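PDB 4Q53: uncharacterized protein from Bacteroides uniformis, which is of unknown function but adopts a cystatin-like fold and belongs to the DUF4783 family of the NTF2 clan. Local coordinates for residues Ile31-Ser36 with Ile105-Glu110; Gln18-Tyr23 with Tyr98-Ile103; Gly58-Asn63 with Gly76-Ala81. One frame throughout, in Å; residues are numbered along the deposited sequence. Where two conformers were deposited one is given.

Overall arrangement
All three contacts are built on one curved mixed sheet of a small cystatin-like domain, with helices 6-14 and 41-54 packed against it. Contacts 1 and 2 share strand 97-107: Tyr98-Ile103 takes up the end of helix 17-20, and Ile105-Glu110 pairs with the end of strand 28-32. Their centres are 19 Å apart, on opposite sides of the chain's centre, yet they touch where Ile31 N lies 2.9 Å from Ile103 O. Contact 3 joins the two strands of the hairpin 57-67/71-80; its centre is about 14 Å from that of contact 1 and about 17 Å from that of contact 2, and it touches neither. The function being unknown, no active site can be assigned to them.

Contact 1. Residues Ile31-Ser36 with Ile105-Glu110; sequences IIQNKS and IDKTDE. With EDO (1,2-ethanediol), chain N.
A parallel strand pair, 28-32 beside 97-107 in the cystatin-like sheet, ends here at the type I' turn Ile32-Lys35 of a beta hairpin. Ile105 is held through both its backbone N and its backbone O: N donates to Ile31 O (2.9 Å), and O accepts from Gln33 N (3.0 Å, 163° at the hydrogen). On the face of Ile32 and Ile105 the two side chains touch loosely, Ile32 CG2 lying 4.3 Å from Ile105 CB, and both pack on Phe51 of helix 41-54. From within the turn the Gln33 side chain, in one of its two conformers, continues the pairing. Its chain bends at chi2 (-46°), which sets CD beside Lys107, and OE1 receives Lys107 N at 2.7 Å, in the carbonyl plane on a lone pair. The amide also lies against Lys107 CB, with NE2 3.5 Å away. A water joins Asn34 N, Ile105 O and Asp106 OD1, at 2.8 Å from Asn34 N. Farther along, Asp109 OD2 accepts a bond from O1 of a 1,2-ethanediol, probably from the crystallisation liquor. In that conformer the Gln33 carbonyl thus stands in for a backbone acceptor, extending the hydrogen bonding to Lys107, where the other strand has turned away.

Contact 2. Residues Gln18-Tyr23 with Tyr98-Ile103; sequences QELNKY and YVIHQI
Leu20 and Ile100 cross at about a right angle and meet methyl to methyl, Leu20 CD1 lying 3.7 Å from Ile100 CD1. Leu20 holds CG anti to its backbone N (chi1 -178°), and its two branches divide the strand between them: CD1 goes to Ile100, while CD2 approaches Ile103 CD1 at 4.3 Å. Ile100 points toward the helix end; its chain extended at chi2 (166°), CD1 also comes to 4.3 Å from Tyr23 CB. The Tyr23 ring leads off from the strand, and Lys22 CB sits 3.9 Å above its plane, over the centre. In this cystatin-like fold the contact lays the C-terminal part of helix 17-20, with the type I turn Leu20-Tyr23, against strand 97-107. The turn is closed by Tyr23 N donating to Leu20 O at 2.8 Å. It presents Tyr23 O to the strand, where Ile100 N donates to it at 2.9 Å and a nearly straight 172°. Val99 brings its CA within 3.4 Å of the same oxygen as a CA-H...O contact. Val8 of helix 6-14 packs on Leu20, Tyr23 and Ile100 alike, and Met48 of helix 41-54 also touches Leu20.

Contact 3. Residues Gly58-Asn63 with Gly76-Ala81; sequences GSFNVN and GILMTA
Strands 58-63 and 76-80 run antiparallel, with a classic beta bulge where Gly58 and Ser59 both face Met79. Met79 O takes two donors from the same face of its plane, Gly58 N at 2.8 Å and Ser59 N at 3.2 Å. Met79 N returns a bond to Ser59 O, and Asn61 and Ile77 form the next hydrogen-bonded pair. On the buried face Phe60 carries its CG anti to the backbone N (chi1 -178°), and the ring reaches the neighbouring strand, CE1 coming to 3.7 Å from Gly76 C, where a side chain would clash with Asn61 O. The Leu78 side chain crosses that of Phe60 at about a right angle, CD1 3.8 Å from Phe60 CB, and Phe12 meets the ring. An alanine at Phe60 would probably open a gap beside Gly76 and leave Phe12 without its ring partner. In one conformer of each, Ser59 OG lies 3.4 Å from CB of Met79, a selenomethionine. A water bonds to this hydroxyl, Asn61 ND2 and Ile77 O. The face of Phe60, Val62 and Leu78 is thus apolar, the first two set against Ile9 of helix 6-14, while that of Ser59, Asn61, Ile77 and Met79 is mixed and binds water.

Contact 1. Residues Ile31-Ser36 with Ile105-Glu110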
ATOM      1  N   ILE A  31      -1.807  -4.973  -7.401  1.00 12.28           N
ATOM      2  CA  ILE A  31      -2.856  -5.941  -7.719  1.00 12.67           C
ATOM      3  C   ILE A  31      -4.060  -5.517  -6.901  1.00 12.58           C
ATOM      4  O   ILE A  31      -4.104  -5.749  -5.702  1.00 13.81           O
ATOM      5  CB  ILE A  31      -2.470  -7.402  -7.409  1.00 15.01           C
ATOM      6  CG1 ILE A  31      -1.130  -7.784  -8.026  1.00 16.03           C
ATOM      7  CG2 ILE A  31      -3.535  -8.333  -7.954  1.00 16.07           C
ATOM      8  CD1 ILE A  31       0.044  -7.587  -7.123  1.00 17.40           C
ATOM      9  N   ILE A  32      -5.031  -4.883  -7.546  1.00 12.89           N
ATOM     10  CA  ILE A  32      -6.146  -4.265  -6.864  1.00 13.32           C
ATOM     11  C   ILE A  32      -7.396  -4.885  -7.413  1.00 14.10           C
ATOM     12  O   ILE A  32      -7.688  -4.726  -8.592  1.00 13.99           O
ATOM     13  CB  ILE A  32      -6.163  -2.746  -7.079  1.00 14.99           C
ATOM     14  CG1 ILE A  32      -4.841  -2.123  -6.601  1.00 17.39           C
ATOM     15  CG2 ILE A  32      -7.340  -2.134  -6.377  1.00 16.36           C
ATOM     16  CD1 ILE A  32      -4.758  -0.646  -6.738  1.00 19.03           C
ATOM     17  N   GLN A  33      -8.153  -5.595  -6.585  0.50 15.67           N
ATOM     18  CA  GLN A  33      -9.315  -6.334  -7.086  0.50 16.84           C
ATOM     19  C   GLN A  33      -8.960  -7.196  -8.293  0.50 16.74           C
ATOM     20  O   GLN A  33      -9.668  -7.226  -9.297  0.50 18.06           O
ATOM     21  CB  GLN A  33     -10.469  -5.389  -7.438  0.50 19.99           C
ATOM     22  CG  GLN A  33     -11.199  -4.835  -6.238  0.50 22.06           C
ATOM     23  CD  GLN A  33     -11.511  -5.908  -5.223  0.50 21.99           C
ATOM     24  OE1 GLN A  33     -10.771  -6.080  -4.254  0.50 20.51           O
ATOM     25  NE2 GLN A  33     -12.582  -6.675  -5.457  0.50 22.37           N
ATOM     26  N   ASN A  34      -7.839  -7.888  -8.181  1.00 14.48           N
ATOM     27  CA  ASN A  34      -7.379  -8.813  -9.213  1.00 16.05           C
ATOM     28  C   ASN A  34      -6.966  -8.159 -10.514  1.00 17.47           C
ATOM     29  O   ASN A  34      -6.706  -8.858 -11.477  1.00 23.99           O
ATOM     30  CB  ASN A  34      -8.385  -9.942  -9.477  1.00 17.40           C
ATOM     31  CG  ASN A  34      -8.380 -10.994  -8.386  1.00 17.54           C
ATOM     32  OD1 ASN A  34      -7.386 -11.207  -7.708  1.00 15.69           O
ATOM     33  ND2 ASN A  34      -9.495 -11.653  -8.217  1.00 20.39           N
ATOM     34  N   LYS A  35      -6.863  -6.835 -10.531  1.00 15.81           N
ATOM     35  CA  LYS A  35      -6.293  -6.127 -11.672  1.00 16.63           C
ATOM     36  C   LYS A  35      -4.826  -5.834 -11.384  1.00 15.78           C
ATOM     37  O   LYS A  35      -4.506  -5.087 -10.445  1.00 16.03           O
ATOM     38  CB  LYS A  35      -7.053  -4.823 -11.917  1.00 18.33           C
ATOM     39  CG  LYS A  35      -8.516  -5.019 -12.305  1.00 22.41           C
ATOM     40  CD  LYS A  35      -8.615  -5.618 -13.717  1.00 26.31           C
ATOM     41  CE  LYS A  35     -10.043  -5.692 -14.246  1.00 27.59           C
ATOM     42  NZ  LYS A  35     -10.047  -6.094 -15.684  1.00 27.89           N
ATOM     43  N   SER A  36      -3.951  -6.411 -12.201  1.00 17.07           N
ATOM     44  CA  SER A  36      -2.517  -6.323 -11.985  0.50 18.71           C
ATOM     45  C   SER A  36      -1.856  -5.315 -12.914  1.00 18.91           C
ATOM     46  O   SER A  36      -2.130  -5.289 -14.112  1.00 21.99           O
ATOM     47  CB  SER A  36      -1.888  -7.705 -12.175  0.50 21.06           C
ATOM     48  OG  SER A  36      -0.509  -7.696 -11.860  0.50 23.27           O
ATOM     49  N   ILE A 105      -4.398  -5.408  -2.883  1.00 10.91           N
ATOM     50  CA  ILE A 105      -5.598  -4.954  -2.195  1.00 11.48           C
ATOM     51  C   ILE A 105      -6.728  -5.859  -2.675  1.00 11.39           C
ATOM     52  O   ILE A 105      -7.004  -5.945  -3.871  1.00 13.28           O
ATOM     53  CB  ILE A 105      -5.922  -3.483  -2.530  1.00 13.33           C
ATOM     54  CG1 ILE A 105      -4.774  -2.580  -2.073  1.00 14.05           C
ATOM     55  CG2 ILE A 105      -7.263  -3.075  -1.894  1.00 15.27           C
ATOM     56  CD1 ILE A 105      -4.955  -1.118  -2.398  1.00 16.46           C
ATOM     57  N   ASP A 106      -7.368  -6.547  -1.743  1.00 12.04           N
ATOM     58  CA  ASP A 106      -8.411  -7.494  -2.087  1.00 12.92           C
ATOM     59  C   ASP A 106      -9.627  -7.342  -1.202  1.00 12.81           C
ATOM     60  O   ASP A 106      -9.522  -7.343   0.025  1.00 12.95           O
ATOM     61  CB  ASP A 106      -7.938  -8.909  -2.035  1.00 18.20           C
ATOM     62  CG  ASP A 106      -8.872  -9.793  -2.819  1.00 25.16           C
ATOM     63  OD1 ASP A 106      -8.855  -9.693  -4.079  1.00 26.85           O
ATOM     64  OD2 ASP A 106      -9.690 -10.499  -2.203  1.00 28.33           O
ATOM     65  N   LYS A 107     -10.787  -7.176  -1.826  1.00 14.27           N
ATOM     66  CA  LYS A 107     -12.002  -6.927  -1.083  1.00 15.00           C
ATOM     67  C   LYS A 107     -12.390  -8.138  -0.276  1.00 14.83           C
ATOM     68  O   LYS A 107     -12.336  -9.247  -0.766  1.00 16.68           O
ATOM     69  CB  LYS A 107     -13.147  -6.562  -2.037  1.00 17.89           C
ATOM     70  CG  LYS A 107     -14.377  -5.997  -1.348  1.00 19.56           C
ATOM     71  CD  LYS A 107     -15.455  -5.589  -2.350  1.00 23.43           C
ATOM     72  CE  LYS A 107     -16.699  -5.085  -1.634  1.00 25.73           C
ATOM     73  NZ  LYS A 107     -17.295  -6.115  -0.721  1.00 30.32           N
ATOM     74  N   THR A 108     -12.809  -7.896   0.960  1.00 15.42           N
ATOM     75  CA  THR A 108     -13.272  -8.943   1.838  1.00 16.98           C
ATOM     76  C   THR A 108     -14.603  -9.482   1.370  1.00 19.55           C
ATOM     77  O   THR A 108     -15.288  -8.846   0.579  1.00 21.64           O
ATOM     78  CB  THR A 108     -13.446  -8.448   3.279  1.00 19.06           C
ATOM     79  OG1 THR A 108     -14.463  -7.449   3.292  1.00 21.27           O
ATOM     80  CG2 THR A 108     -12.144  -7.878   3.831  1.00 19.54           C
ATOM     81  N   ASP A 109     -14.975 -10.639   1.913  1.00 20.30           N
ATOM     82  CA  ASP A 109     -16.196 -11.344   1.539  1.00 24.50           C
ATOM     83  C   ASP A 109     -17.344 -10.894   2.433  1.00 28.63           C
ATOM     84  O   ASP A 109     -17.855 -11.664   3.237  1.00 31.70           O
ATOM     85  CB  ASP A 109     -15.982 -12.862   1.690  1.00 25.38           C
ATOM     86  CG  ASP A 109     -17.122 -13.688   1.117  1.00 26.84           C
ATOM     87  OD1 ASP A 109     -17.845 -13.193   0.228  1.00 29.71           O
ATOM     88  OD2 ASP A 109     -17.283 -14.851   1.552  1.00 29.44           O
ATOM     89  N   GLU A 110     -17.729  -9.632   2.316  1.00 31.63           N
ATOM     90  CA  GLU A 110     -18.849  -9.120   3.094  1.00 38.24           C
ATOM     91  C   GLU A 110     -19.522  -7.991   2.336  1.00 41.06           C
ATOM     92  O   GLU A 110     -18.959  -7.478   1.363  1.00 40.62           O
ATOM     93  CB  GLU A 110     -18.380  -8.651   4.479  1.00 40.41           C
ATOM     94  CG  GLU A 110     -17.388  -7.513   4.454  1.00 40.56           C
ATOM     95  CD  GLU A 110     -16.669  -7.320   5.786  1.00 40.05           C
ATOM     96  OE1 GLU A 110     -17.291  -7.536   6.848  1.00 42.37           O
ATOM     97  OE2 GLU A 110     -15.478  -6.952   5.774  1.00 35.23           O
ATOM     98  OXT GLU A 110     -20.642  -7.586   2.665  1.00 42.54           O
TER
HETATM   99  C1  EDO N 212     -17.488 -17.802  -0.038  1.00 29.21           C
HETATM  100  O1  EDO N 212     -18.286 -16.682  -0.253  1.00 29.59           O
HETATM  101  C2  EDO N 212     -18.295 -19.045  -0.385  1.00 28.59           C
HETATM  102  O2  EDO N 212     -19.499 -19.087   0.410  1.00 29.87           O
HETATM  103  O   HOH W   1     -12.593  -9.533  -3.467  1.00 35.70           O
HETATM  104  O   HOH W   2      -6.600  -8.236  -5.645  1.00 20.48           O

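Contact 2. Residues Gln18-Tyr23 with Tyr98-Ile103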
ATOM      1  N   GLN A  18      -0.333  10.924  -1.711  1.00 22.64           N
ATOM      2  CA  GLN A  18       0.840  11.783  -1.761  1.00 25.17           C
ATOM      3  C   GLN A  18       1.839  11.382  -0.679  1.00 23.41           C
ATOM      4  O   GLN A  18       3.039  11.304  -0.931  1.00 25.79           O
ATOM      5  CB  GLN A  18       0.451  13.262  -1.629  1.00 27.52           C
ATOM      6  CG  GLN A  18       1.555  14.231  -2.035  1.00 31.79           C
ATOM      7  CD  GLN A  18       1.082  15.670  -2.106  1.00 35.80           C
ATOM      8  OE1 GLN A  18      -0.053  15.951  -2.508  1.00 38.54           O
ATOM      9  NE2 GLN A  18       1.949  16.593  -1.713  1.00 37.54           N
ATOM     10  N   GLU A  19       1.351  11.112   0.525  1.00 23.26           N
ATOM     11  CA  GLU A  19       2.223  10.641   1.593  0.50 23.30           C
ATOM     12  C   GLU A  19       2.773   9.249   1.256  1.00 21.00           C
ATOM     13  O   GLU A  19       3.940   8.951   1.506  1.00 21.29           O
ATOM     14  CB  GLU A  19       1.471  10.623   2.929  0.50 25.68           C
ATOM     15  CG  GLU A  19       0.959  12.000   3.381  0.50 27.22           C
ATOM     16  CD  GLU A  19       2.053  12.904   3.935  0.50 28.92           C
ATOM     17  OE1 GLU A  19       3.250  12.560   3.807  0.50 29.44           O
ATOM     18  OE2 GLU A  19       1.714  13.963   4.507  0.50 30.95           O
ATOM     19  N   LEU A  20       1.940   8.398   0.674  1.00 19.78           N
ATOM     20  CA  LEU A  20       2.377   7.051   0.336  1.00 18.83           C
ATOM     21  C   LEU A  20       3.531   7.091  -0.669  1.00 18.51           C
ATOM     22  O   LEU A  20       4.450   6.269  -0.649  1.00 20.07           O
ATOM     23  CB  LEU A  20       1.193   6.250  -0.212  1.00 18.35           C
ATOM     24  CG  LEU A  20       1.483   4.795  -0.571  1.00 18.79           C
ATOM     25  CD1 LEU A  20       1.881   3.996   0.669  1.00 19.64           C
ATOM     26  CD2 LEU A  20       0.278   4.184  -1.237  1.00 20.08           C
ATOM     27  N   ASN A  21       3.494   8.093  -1.525  1.00 21.14           N
ATOM     28  CA  ASN A  21       4.467   8.236  -2.599  1.00 21.95           C
ATOM     29  C   ASN A  21       5.973   8.212  -2.290  1.00 22.00           C
ATOM     30  O   ASN A  21       6.761   8.220  -3.103  1.00 26.44           O
ATOM     31  CB  ASN A  21       4.117   9.502  -3.410  1.00 23.97           C
ATOM     32  CG  ASN A  21       4.974   9.665  -4.657  1.00 24.96           C
ATOM     33  OD1 ASN A  21       4.917   8.849  -5.570  1.00 25.11           O
ATOM     34  ND2 ASN A  21       5.788  10.709  -4.687  1.00 26.63           N
ATOM     35  N   LYS A  22       6.135   8.709  -1.055  0.50 22.80           N
ATOM     36  CA  LYS A  22       7.407   8.979  -0.427  0.50 24.25           C
ATOM     37  C   LYS A  22       7.997   7.637  -0.224  0.50 22.85           C
ATOM     38  O   LYS A  22       9.222   7.475  -0.313  0.50 24.01           O
ATOM     39  CB  LYS A  22       7.247   9.629   0.955  0.50 26.94           C
ATOM     40  CG  LYS A  22       6.902  11.111   0.980  0.50 29.63           C
ATOM     41  CD  LYS A  22       6.780  11.631   2.423  0.50 31.56           C
ATOM     42  CE  LYS A  22       8.028  11.348   3.252  0.50 32.50           C
ATOM     43  NZ  LYS A  22       7.907  11.819   4.654  0.50 33.74           N
ATOM     44  N   TYR A  23       7.133   6.661   0.072  1.00 20.83           N
ATOM     45  CA  TYR A  23       7.694   5.298   0.196  1.00 20.21           C
ATOM     46  C   TYR A  23       7.646   4.325  -0.979  1.00 19.53           C
ATOM     47  O   TYR A  23       8.045   3.181  -0.850  1.00 20.11           O
ATOM     48  CB  TYR A  23       6.983   4.681   1.402  1.00 20.10           C
ATOM     49  CG  TYR A  23       6.927   5.680   2.536  1.00 19.72           C
ATOM     50  CD1 TYR A  23       8.056   5.942   3.292  1.00 21.92           C
ATOM     51  CD2 TYR A  23       5.774   6.419   2.799  1.00 19.97           C
ATOM     52  CE1 TYR A  23       8.035   6.869   4.318  1.00 23.77           C
ATOM     53  CE2 TYR A  23       5.740   7.350   3.836  1.00 22.03           C
ATOM     54  CZ  TYR A  23       6.884   7.579   4.576  1.00 23.03           C
ATOM     55  OH  TYR A  23       6.876   8.492   5.599  1.00 26.12           O
ATOM     56  N   TYR A  98      13.971   0.949   2.819  1.00 22.17           N
ATOM     57  CA  TYR A  98      12.900   0.049   2.439  1.00 19.70           C
ATOM     58  C   TYR A  98      11.875   0.819   1.619  1.00 20.36           C
ATOM     59  O   TYR A  98      11.378   1.860   2.047  1.00 23.76           O
ATOM     60  CB  TYR A  98      12.237  -0.557   3.676  1.00 19.34           C
ATOM     61  CG  TYR A  98      13.124  -1.524   4.410  1.00 19.13           C
ATOM     62  CD1 TYR A  98      13.214  -2.863   4.033  1.00 20.69           C
ATOM     63  CD2 TYR A  98      13.868  -1.105   5.512  1.00 23.05           C
ATOM     64  CE1 TYR A  98      14.017  -3.749   4.744  1.00 21.99           C
ATOM     65  CE2 TYR A  98      14.662  -1.969   6.201  1.00 24.81           C
ATOM     66  CZ  TYR A  98      14.745  -3.283   5.821  1.00 24.33           C
ATOM     67  OH  TYR A  98      15.568  -4.126   6.540  1.00 26.02           O
ATOM     68  N   VAL A  99      11.571   0.311   0.433  1.00 18.30           N
ATOM     69  CA  VAL A  99      10.577   0.937  -0.438  1.00 18.79           C
ATOM     70  C   VAL A  99       9.565  -0.106  -0.861  1.00 17.78           C
ATOM     71  O   VAL A  99       9.856  -1.302  -0.903  1.00 18.44           O
ATOM     72  CB  VAL A  99      11.219   1.599  -1.689  1.00 20.15           C
ATOM     73  CG1 VAL A  99      12.157   2.720  -1.267  1.00 22.09           C
ATOM     74  CG2 VAL A  99      11.947   0.563  -2.523  1.00 20.95           C
ATOM     75  N   ILE A 100       8.369   0.358  -1.175  1.00 17.22           N
ATOM     76  CA  ILE A 100       7.325  -0.546  -1.602  1.00 16.94           C
ATOM     77  C   ILE A 100       7.556  -1.034  -3.019  1.00 16.48           C
ATOM     78  O   ILE A 100       7.703  -0.232  -3.952  1.00 18.00           O
ATOM     79  CB  ILE A 100       5.935   0.136  -1.546  1.00 17.98           C
ATOM     80  CG1 ILE A 100       5.612   0.536  -0.111  1.00 22.57           C
ATOM     81  CG2 ILE A 100       4.841  -0.800  -2.052  1.00 19.25           C
ATOM     82  CD1 ILE A 100       4.453   1.476  -0.005  1.00 25.16           C
ATOM     83  N   HIS A 101       7.527  -2.353  -3.164  1.00 16.77           N
ATOM     84  CA  HIS A 101       7.678  -3.010  -4.450  1.00 16.44           C
ATOM     85  C   HIS A 101       6.366  -3.653  -4.937  1.00 14.52           C
ATOM     86  O   HIS A 101       6.175  -3.851  -6.137  1.00 15.50           O
ATOM     87  CB  HIS A 101       8.765  -4.073  -4.324  1.00 23.24           C
ATOM     88  CG  HIS A 101       8.921  -4.932  -5.532  1.00 31.44           C
ATOM     89  ND1 HIS A 101       9.266  -4.427  -6.767  1.00 35.53           N
ATOM     90  CD2 HIS A 101       8.778  -6.267  -5.695  1.00 33.39           C
ATOM     91  CE1 HIS A 101       9.330  -5.418  -7.640  1.00 35.80           C
ATOM     92  NE2 HIS A 101       9.038  -6.544  -7.014  1.00 35.46           N
ATOM     93  N   GLN A 102       5.475  -3.994  -4.013  1.00 13.25           N
ATOM     94  CA  GLN A 102       4.177  -4.582  -4.376  1.00 13.11           C
ATOM     95  C   GLN A 102       3.113  -4.168  -3.374  1.00 12.97           C
ATOM     96  O   GLN A 102       3.362  -4.176  -2.157  1.00 13.18           O
ATOM     97  CB  GLN A 102       4.257  -6.120  -4.460  1.00 14.57           C
ATOM     98  CG  GLN A 102       2.951  -6.810  -4.863  1.00 16.40           C
ATOM     99  CD  GLN A 102       3.127  -8.298  -5.119  1.00 21.21           C
ATOM    100  OE1 GLN A 102       2.437  -9.115  -4.541  1.00 27.44           O
ATOM    101  NE2 GLN A 102       4.025  -8.645  -6.032  1.00 24.28           N
ATOM    102  N   ILE A 103       1.937  -3.816  -3.895  1.00 12.50           N
ATOM    103  CA  ILE A 103       0.745  -3.594  -3.088  1.00 12.42           C
ATOM    104  C   ILE A 103      -0.352  -4.483  -3.642  1.00 11.32           C
ATOM    105  O   ILE A 103      -0.678  -4.392  -4.831  1.00 13.08           O
ATOM    106  CB  ILE A 103       0.257  -2.128  -3.145  1.00 14.78           C
ATOM    107  CG1 ILE A 103       1.379  -1.177  -2.711  1.00 16.40           C
ATOM    108  CG2 ILE A 103      -1.005  -1.946  -2.319  1.00 18.68           C
ATOM    109  CD1 ILE A 103       1.020   0.287  -2.780  1.00 19.63           C
TER

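Contact 3. Residues Gly58-Asn63 with Gly76-Ala81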
ATOM      1  N   GLY A  58     -11.823   4.717   6.457  1.00 17.93           N
ATOM      2  CA  GLY A  58     -12.192   4.872   7.850  1.00 18.38           C
ATOM      3  C   GLY A  58     -11.121   4.411   8.819  1.00 20.30           C
ATOM      4  O   GLY A  58     -10.914   5.040   9.851  1.00 24.01           O
ATOM      5  N   SER A  59     -10.450   3.303   8.516  1.00 17.98           N
ATOM      6  CA  SER A  59      -9.398   2.801   9.390  0.50 16.93           C
ATOM      7  C   SER A  59      -8.475   1.878   8.618  1.00 15.46           C
ATOM      8  O   SER A  59      -8.858   1.308   7.582  1.00 16.09           O
ATOM      9  CB  SER A  59      -9.992   2.063  10.600  0.50 17.43           C
ATOM     10  OG  SER A  59     -10.645   0.855  10.227  0.50 15.77           O
ATOM     11  N   PHE A  60      -7.258   1.729   9.130  1.00 15.33           N
ATOM     12  CA  PHE A  60      -6.323   0.715   8.655  1.00 15.68           C
ATOM     13  C   PHE A  60      -5.658   0.133   9.883  1.00 15.26           C
ATOM     14  O   PHE A  60      -5.070   0.854  10.679  1.00 17.68           O
ATOM     15  CB  PHE A  60      -5.289   1.300   7.698  1.00 14.48           C
ATOM     16  CG  PHE A  60      -4.330   0.287   7.150  1.00 13.37           C
ATOM     17  CD1 PHE A  60      -4.792  -0.823   6.476  1.00 14.16           C
ATOM     18  CD2 PHE A  60      -2.974   0.445   7.319  1.00 14.88           C
ATOM     19  CE1 PHE A  60      -3.912  -1.769   5.965  1.00 14.35           C
ATOM     20  CE2 PHE A  60      -2.097  -0.488   6.812  1.00 16.43           C
ATOM     21  CZ  PHE A  60      -2.573  -1.602   6.141  1.00 15.56           C
ATOM     22  N   ASN A  61      -5.773  -1.175  10.031  1.00 14.62           N
ATOM     23  CA  ASN A  61      -5.193  -1.866  11.163  1.00 15.97           C
ATOM     24  C   ASN A  61      -4.326  -3.008  10.694  1.00 12.96           C
ATOM     25  O   ASN A  61      -4.794  -3.915   9.999  1.00 15.10           O
ATOM     26  CB  ASN A  61      -6.282  -2.388  12.090  1.00 20.62           C
ATOM     27  CG  ASN A  61      -7.009  -1.264  12.816  1.00 23.07           C
ATOM     28  OD1 ASN A  61      -6.530  -0.750  13.827  1.00 27.97           O
ATOM     29  ND2 ASN A  61      -8.161  -0.870  12.297  1.00 24.27           N
ATOM     30  N   VAL A  62      -3.070  -2.964  11.107  1.00 13.59           N
ATOM     31  CA  VAL A  62      -2.085  -3.971  10.756  1.00 12.41           C
ATOM     32  C   VAL A  62      -2.190  -5.142  11.721  1.00 12.34           C
ATOM     33  O   VAL A  62      -2.396  -4.945  12.915  1.00 13.79           O
ATOM     34  CB  VAL A  62      -0.681  -3.363  10.797  1.00 13.89           C
ATOM     35  CG1 VAL A  62       0.404  -4.399  10.543  1.00 14.20           C
ATOM     36  CG2 VAL A  62      -0.573  -2.231   9.778  1.00 17.05           C
ATOM     37  N   ASN A  63      -2.041  -6.356  11.193  1.00 11.17           N
ATOM     38  CA  ASN A  63      -2.000  -7.558  12.034  1.00 11.00           C
ATOM     39  C   ASN A  63      -0.750  -8.420  11.874  1.00 10.75           C
ATOM     40  O   ASN A  63      -0.570  -9.365  12.625  1.00 11.09           O
ATOM     41  CB  ASN A  63      -3.271  -8.397  11.850  1.00 15.38           C
ATOM     42  CG  ASN A  63      -4.496  -7.654  12.305  1.00 18.48           C
ATOM     43  OD1 ASN A  63      -4.618  -7.309  13.471  1.00 20.92           O
ATOM     44  ND2 ASN A  63      -5.410  -7.374  11.377  1.00 21.24           N
ATOM     45  N   GLY A  76      -2.601  -5.933   6.609  1.00 11.62           N
ATOM     46  CA  GLY A  76      -3.635  -5.365   7.438  1.00 12.67           C
ATOM     47  C   GLY A  76      -4.970  -5.273   6.745  1.00 12.00           C
ATOM     48  O   GLY A  76      -5.120  -5.646   5.574  1.00 12.95           O
ATOM     49  N   ILE A  77      -5.930  -4.729   7.479  1.00 12.22           N
ATOM     50  CA  ILE A  77      -7.294  -4.571   7.006  1.00 12.68           C
ATOM     51  C   ILE A  77      -7.637  -3.095   6.889  1.00 12.34           C
ATOM     52  O   ILE A  77      -7.509  -2.321   7.847  1.00 13.20           O
ATOM     53  CB  ILE A  77      -8.321  -5.242   7.952  1.00 15.51           C
ATOM     54  CG1 ILE A  77      -8.063  -6.734   8.104  1.00 21.64           C
ATOM     55  CG2 ILE A  77      -9.744  -5.017   7.481  1.00 18.07           C
ATOM     56  CD1 ILE A  77      -8.470  -7.556   6.953  1.00 26.43           C
ATOM     57  N   LEU A  78      -8.099  -2.726   5.696  1.00 13.07           N
ATOM     58  CA  LEU A  78      -8.506  -1.365   5.374  1.00 13.88           C
ATOM     59  C   LEU A  78     -10.019  -1.295   5.321  1.00 14.05           C
ATOM     60  O   LEU A  78     -10.636  -1.941   4.484  1.00 15.62           O
ATOM     61  CB  LEU A  78      -7.915  -0.967   4.020  1.00 13.52           C
ATOM     62  CG  LEU A  78      -8.067   0.486   3.581  1.00 14.08           C
ATOM     63  CD1 LEU A  78      -7.162   1.389   4.408  1.00 16.03           C
ATOM     64  CD2 LEU A  78      -7.766   0.617   2.111  1.00 15.49           C
HETATM   65  N   MSE A  79     -10.609  -0.527   6.236  1.00 14.73           N
HETATM   66  CA  MSE A  79     -12.046  -0.343   6.233  0.50 13.85           C
HETATM   67  C   MSE A  79     -12.358   0.985   5.566  1.00 16.07           C
HETATM   68  O   MSE A  79     -11.735   2.007   5.868  1.00 17.24           O
HETATM   69  CB  MSE A  79     -12.580  -0.382   7.654  0.50 13.09           C
HETATM   70  CG  MSE A  79     -12.466  -1.759   8.302  0.50 17.11           C
HETATM   71 SE   MSE A  79     -13.201  -1.784  10.111  0.38 24.53          SE
HETATM   72  CE  MSE A  79     -14.987  -1.154   9.675  0.50 25.07           C
ATOM     73  N   THR A  80     -13.290   0.948   4.619  1.00 15.73           N
ATOM     74  CA  THR A  80     -13.639   2.154   3.867  1.00 16.47           C
ATOM     75  C   THR A  80     -15.139   2.298   3.725  1.00 18.27           C
ATOM     76  O   THR A  80     -15.893   1.385   4.053  1.00 18.04           O
ATOM     77  CB  THR A  80     -12.998   2.215   2.441  1.00 16.92           C
ATOM     78  OG1 THR A  80     -13.845   1.565   1.486  1.00 16.45           O
ATOM     79  CG2 THR A  80     -11.598   1.610   2.411  1.00 16.39           C
ATOM     80  N   ALA A  81     -15.558   3.460   3.233  1.00 18.39           N
ATOM     81  CA  ALA A  81     -16.969   3.732   2.991  1.00 19.66           C
ATOM     82  C   ALA A  81     -17.495   2.975   1.766  1.00 17.79           C
ATOM     83  O   ALA A  81     -18.695   3.005   1.494  1.00 21.78           O
ATOM     84  CB  ALA A  81     -17.196   5.245   2.832  1.00 21.45           C
TER
HETATM   85  O   HOH W   3      -9.341  -1.600   9.869  1.00 21.86           O